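Local structure of equine infectious anemia virus protease (Equine infectious anemia virus, 2FMB) at residues E6-T11 with N21-T26; T30-T35 with R79-D84. The protein probably cleaves the viral polyproteins during virus maturation, acting as a homodimeric aspartic peptidase of the retropepsin family. The protein carries 1 engineered substitution. One frame throughout, in Å; residues are numbered along the deposited sequence.

How the contacts relate
Contacts 1 and 2 follow one another along the chain and reach the same curved sheet, their centres about 15 Å apart, but hold different strands. Contact 1 (6-11 with 21-26) lies farther from the centre of the chain and is partly exposed. It is the open end of an antiparallel hairpin; R8 and T11 find their main polar partners outside it, and its neighbours include the second subunit. Contact 2 (30-35 with 79-84) is deeper and buried, brings together strands distant in sequence in parallel fashion, and relies on branched aliphatic residues and a methionine, with one threonine-aspartate bond at its exposed end. No other protein chain touches contact 2, although both contacts come near the bound ligand.

Contact 1: residues E6-T11 with N21-T26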
# COMPACT_ATOMS: atom_id res chain seq x y z
N GLU A 6 8.08 9.07 -6.77
CA GLU A 6 8.12 9.08 -8.21
C GLU A 6 8.24 7.63 -8.69
O GLU A 6 7.76 7.33 -9.78
CB GLU A 6 9.37 9.78 -8.79
CG GLU A 6 9.06 11.28 -8.60
CD GLU A 6 10.39 12.00 -8.86
OE1 GLU A 6 11.43 11.29 -8.79
OE2 GLU A 6 10.25 13.17 -9.19
N LYS A 7 8.89 6.81 -7.89
CA LYS A 7 9.02 5.38 -8.23
C LYS A 7 8.53 4.59 -7.01
O LYS A 7 8.25 5.16 -5.93
CB LYS A 7 10.51 5.05 -8.44
CG LYS A 7 11.22 5.75 -9.58
CD LYS A 7 11.25 5.16 -10.97
CE LYS A 7 10.09 5.58 -11.86
NZ LYS A 7 10.55 5.68 -13.28
N ARG A 8 8.31 3.28 -7.18
CA ARG A 8 7.83 2.58 -5.98
C ARG A 8 8.92 2.65 -4.91
O ARG A 8 10.11 2.48 -5.26
CB ARG A 8 7.65 1.09 -6.31
CG ARG A 8 6.63 0.89 -7.43
CD ARG A 8 6.21 -0.58 -7.51
NE ARG A 8 5.28 -0.80 -8.61
CZ ARG A 8 5.50 -1.27 -9.85
NH1 ARG A 8 6.71 -1.58 -10.37
NH2 ARG A 8 4.42 -1.45 -10.60
N PRO A 9 8.57 2.88 -3.67
CA PRO A 9 9.55 2.97 -2.61
C PRO A 9 10.03 1.58 -2.24
O PRO A 9 9.38 0.85 -1.51
CB PRO A 9 8.77 3.72 -1.52
CG PRO A 9 7.36 3.31 -1.74
CD PRO A 9 7.16 3.17 -3.23
N THR A 10 11.21 1.21 -2.76
CA THR A 10 11.78 -0.09 -2.45
C THR A 10 13.17 0.07 -1.81
O THR A 10 13.85 1.08 -2.03
CB THR A 10 11.99 -0.96 -3.70
OG1 THR A 10 12.76 -0.29 -4.70
CG2 THR A 10 10.63 -1.27 -4.31
N THR A 11 13.52 -0.94 -1.05
CA THR A 11 14.86 -0.86 -0.42
C THR A 11 15.29 -2.29 -0.16
O THR A 11 14.48 -3.24 -0.16
CB THR A 11 14.69 -0.11 0.92
OG1 THR A 11 16.01 0.34 1.31
CG2 THR A 11 14.14 -0.88 2.11
N ASN A 21 14.93 -7.23 -2.02
CA ASN A 21 14.38 -5.91 -2.34
C ASN A 21 12.90 -5.99 -1.89
O ASN A 21 12.23 -6.95 -2.30
CB ASN A 21 14.29 -5.57 -3.80
CG ASN A 21 14.25 -4.12 -4.25
OD1 ASN A 21 13.37 -3.56 -4.94
ND2 ASN A 21 15.26 -3.37 -3.80
N VAL A 22 12.49 -5.05 -1.05
CA VAL A 22 11.10 -5.09 -0.53
C VAL A 22 10.37 -3.79 -0.82
O VAL A 22 11.03 -2.76 -1.00
CB VAL A 22 11.11 -5.35 0.99
CG1 VAL A 22 11.78 -6.67 1.34
CG2 VAL A 22 11.85 -4.29 1.79
N LEU A 23 9.04 -3.85 -0.88
CA LEU A 23 8.25 -2.65 -1.17
C LEU A 23 7.87 -2.04 0.18
O LEU A 23 7.44 -2.83 1.03
CB LEU A 23 6.96 -2.96 -1.93
CG LEU A 23 5.96 -1.84 -2.18
CD1 LEU A 23 6.56 -0.78 -3.06
CD2 LEU A 23 4.71 -2.41 -2.86
N LEU A 24 7.94 -0.70 0.40
CA LEU A 24 7.53 -0.13 1.72
C LEU A 24 6.09 0.38 1.45
O LEU A 24 5.86 1.26 0.64
CB LEU A 24 8.45 1.05 1.97
CG LEU A 24 9.94 0.57 1.97
CD1 LEU A 24 10.81 1.82 2.12
CD2 LEU A 24 10.21 -0.34 3.12
N ASP A 25 5.21 -0.30 2.15
CA ASP A 25 3.79 -0.11 1.88
C ASP A 25 2.90 0.33 3.02
O ASP A 25 2.56 -0.50 3.87
CB ASP A 25 3.29 -1.46 1.30
CG ASP A 25 1.86 -1.47 0.79
OD1 ASP A 25 1.21 -0.43 0.78
OD2 ASP A 25 1.44 -2.58 0.46
N THR A 26 2.63 1.64 3.00
CA THR A 26 1.81 2.17 4.12
C THR A 26 0.37 1.65 4.05
O THR A 26 -0.29 1.77 5.08
CB THR A 26 1.77 3.69 4.15
OG1 THR A 26 1.28 4.10 2.86
CG2 THR A 26 3.19 4.25 4.27
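P9 and L24, then T11 and V22, are tied by backbone hydrogen bonds. L24 N donates to P9 O at 2.9 Å; V22 N donates to T11 O at 2.8 Å, and T11 N returns a bond to V22 O at 3.1 Å. T10 and L23 make the non-hydrogen-bonded antiparallel pair between these links. Proline suits position 9, just ahead of the strand, because the residue contributes its carbonyl here and needs no N-H.

The pairing is the open end of the hairpin of strands 10-15 and 18-24. Past L24 the chain enters D25-T26-G27, the Asp-Thr-Gly signature of retroviral aspartic proteases, where D25 OD2 bonds to the bound statine-type ligand.

Apolar contacts flank the ladder. L24 CB lies 4.4 Å from P9 CB, and L24 CD2 meets T11 CG2 at 4.1 Å. T11 OG1 stands anti to the backbone N (chi1 -162°) and bonds to K71, which leaves CG2 between N and the carbonyl carbon, facing L24 and V22. L23 CD1 reaches back to P9 CD (4.0 Å).

Polar side chains stand at the margin. N21 swings its amide across T10, OD1 coming 3.2 Å from T10 CB. R8 touches L23 CD1 through CB alone (3.9 Å); beyond it the extended chain leads to the second subunit, where the guanidinium forms a salt bridge with D29.

Contact 2: residues T30-T35 with R79-D84; sequences TSVLTT and RMLVAD
Strands 32-34 and 79-83 run parallel in sense, their directions 40° apart, with V32 beside L81, L33 beside V82 and T34 beside A83. L33 uses both its backbone groups: its N donates to L81 O at 2.7 Å, and its O accepts from A83 N at 3.0 Å. A longer bond from L81 N to S31 O (3.3 Å) precedes them, and a weak one from T35 N to A83 O follows.

L33 and V82 lie side by side on one face, L33 CD2 4.1 Å from V82 CG2. M80 crosses L33 at about a right angle; the bend at its chi3 (81°) carries CE over the backbone, 3.7 Å from L33 N, a place suited to a flexible, unbranched chain. V32, on the face it shares with L81, also reaches A83, whose CB points away overall yet touches V32 CG1 at 3.9 Å. T30 CG2 meets L81 CD1 at 3.5 Å.

Segment 30-35 leads on from the D25-T26-G27 loop of the retropepsin fold; T30 touches the bound ligand and V32 lies close, consistent with bordering the substrate cleft.

At the other end T35 OG1 donates to D84 OD1 at 2.7 Å from above the carboxylate, 43° out of plane. T34 turns away and N-caps helix 35-40, its OG1 accepting from H37 N.

Strand 58-71 borders strand 74-83 along its other edge, with F63 and T65 touching V82. Helix 92-98 covers S31 and M80 through I94, D93 bonds to the hydroxyls of T30 and S31, and I53 of strand 53-55 lies against V32 and L81.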
# COMPACT_ATOMS: atom_id res chain seq x y z
N THR A 30 0.06 -5.43 7.56
CA THR A 30 1.06 -6.38 8.03
C THR A 30 2.00 -6.74 6.88
O THR A 30 1.71 -6.53 5.71
CB THR A 30 0.26 -7.60 8.59
OG1 THR A 30 1.22 -8.41 9.26
CG2 THR A 30 -0.26 -8.47 7.47
N SER A 31 3.19 -7.24 7.22
CA SER A 31 4.24 -7.56 6.24
C SER A 31 4.10 -8.97 5.67
O SER A 31 3.75 -9.87 6.45
CB SER A 31 5.56 -7.40 6.94
OG SER A 31 5.70 -6.04 7.38
N VAL A 32 4.36 -9.12 4.38
CA VAL A 32 4.20 -10.44 3.78
C VAL A 32 5.37 -10.74 2.85
O VAL A 32 5.74 -9.98 1.97
CB VAL A 32 2.93 -10.40 2.87
CG1 VAL A 32 2.55 -11.78 2.32
CG2 VAL A 32 1.73 -9.91 3.72
N LEU A 33 5.95 -11.90 3.11
CA LEU A 33 7.05 -12.33 2.19
C LEU A 33 6.42 -13.22 1.10
O LEU A 33 5.53 -14.05 1.39
CB LEU A 33 7.78 -13.26 3.12
CG LEU A 33 9.19 -13.76 3.13
CD1 LEU A 33 10.15 -12.60 2.85
CD2 LEU A 33 9.42 -14.45 4.47
N THR A 34 6.87 -13.05 -0.12
CA THR A 34 6.38 -13.92 -1.21
C THR A 34 6.92 -15.33 -0.96
O THR A 34 7.95 -15.53 -0.31
CB THR A 34 6.83 -13.57 -2.61
OG1 THR A 34 8.27 -13.68 -2.75
CG2 THR A 34 6.58 -12.11 -2.87
N THR A 35 6.18 -16.32 -1.48
CA THR A 35 6.63 -17.69 -1.28
C THR A 35 8.02 -17.93 -1.90
O THR A 35 8.78 -18.67 -1.28
CB THR A 35 5.63 -18.69 -1.90
OG1 THR A 35 4.39 -18.39 -1.23
CG2 THR A 35 6.03 -20.10 -1.45
N ARG A 79 7.52 -12.13 13.41
CA ARG A 79 6.87 -13.10 12.55
C ARG A 79 6.42 -12.31 11.31
O ARG A 79 6.07 -11.12 11.39
CB ARG A 79 5.64 -13.81 13.11
CG ARG A 79 6.06 -14.96 14.02
CD ARG A 79 5.08 -16.11 14.06
NE ARG A 79 5.44 -17.10 15.07
CZ ARG A 79 4.58 -17.94 15.64
NH1 ARG A 79 3.30 -17.91 15.30
NH2 ARG A 79 5.01 -18.81 16.55
N MET A 80 6.51 -12.92 10.13
CA MET A 80 6.03 -12.32 8.92
C MET A 80 5.16 -13.39 8.28
O MET A 80 5.39 -14.59 8.36
CB MET A 80 7.07 -12.06 7.82
CG MET A 80 7.89 -10.81 8.00
SD MET A 80 9.08 -10.60 6.66
CE MET A 80 8.23 -9.90 5.26
N LEU A 81 4.15 -12.92 7.57
CA LEU A 81 3.31 -13.85 6.81
C LEU A 81 4.01 -14.19 5.50
O LEU A 81 4.95 -13.55 4.96
CB LEU A 81 2.00 -13.15 6.39
CG LEU A 81 1.23 -12.64 7.62
CD1 LEU A 81 -0.03 -11.98 7.08
CD2 LEU A 81 0.98 -13.73 8.66
N VAL A 82 3.64 -15.33 4.93
CA VAL A 82 4.14 -15.85 3.67
C VAL A 82 2.94 -16.13 2.75
O VAL A 82 1.98 -16.80 3.22
CB VAL A 82 4.98 -17.13 3.84
CG1 VAL A 82 5.51 -17.50 2.47
CG2 VAL A 82 6.14 -16.89 4.84
N ALA A 83 3.01 -15.63 1.53
CA ALA A 83 1.88 -15.87 0.61
C ALA A 83 2.23 -15.73 -0.83
O ALA A 83 3.24 -15.11 -1.20
CB ALA A 83 0.71 -14.88 0.88
N ASP A 84 1.45 -16.32 -1.79
CA ASP A 84 1.79 -16.16 -3.19
C ASP A 84 1.28 -14.81 -3.71
O ASP A 84 0.21 -14.78 -4.36
CB ASP A 84 1.20 -17.20 -4.16
CG ASP A 84 1.77 -18.57 -3.87
OD1 ASP A 84 2.96 -18.74 -3.54
OD2 ASP A 84 0.99 -19.54 -4.01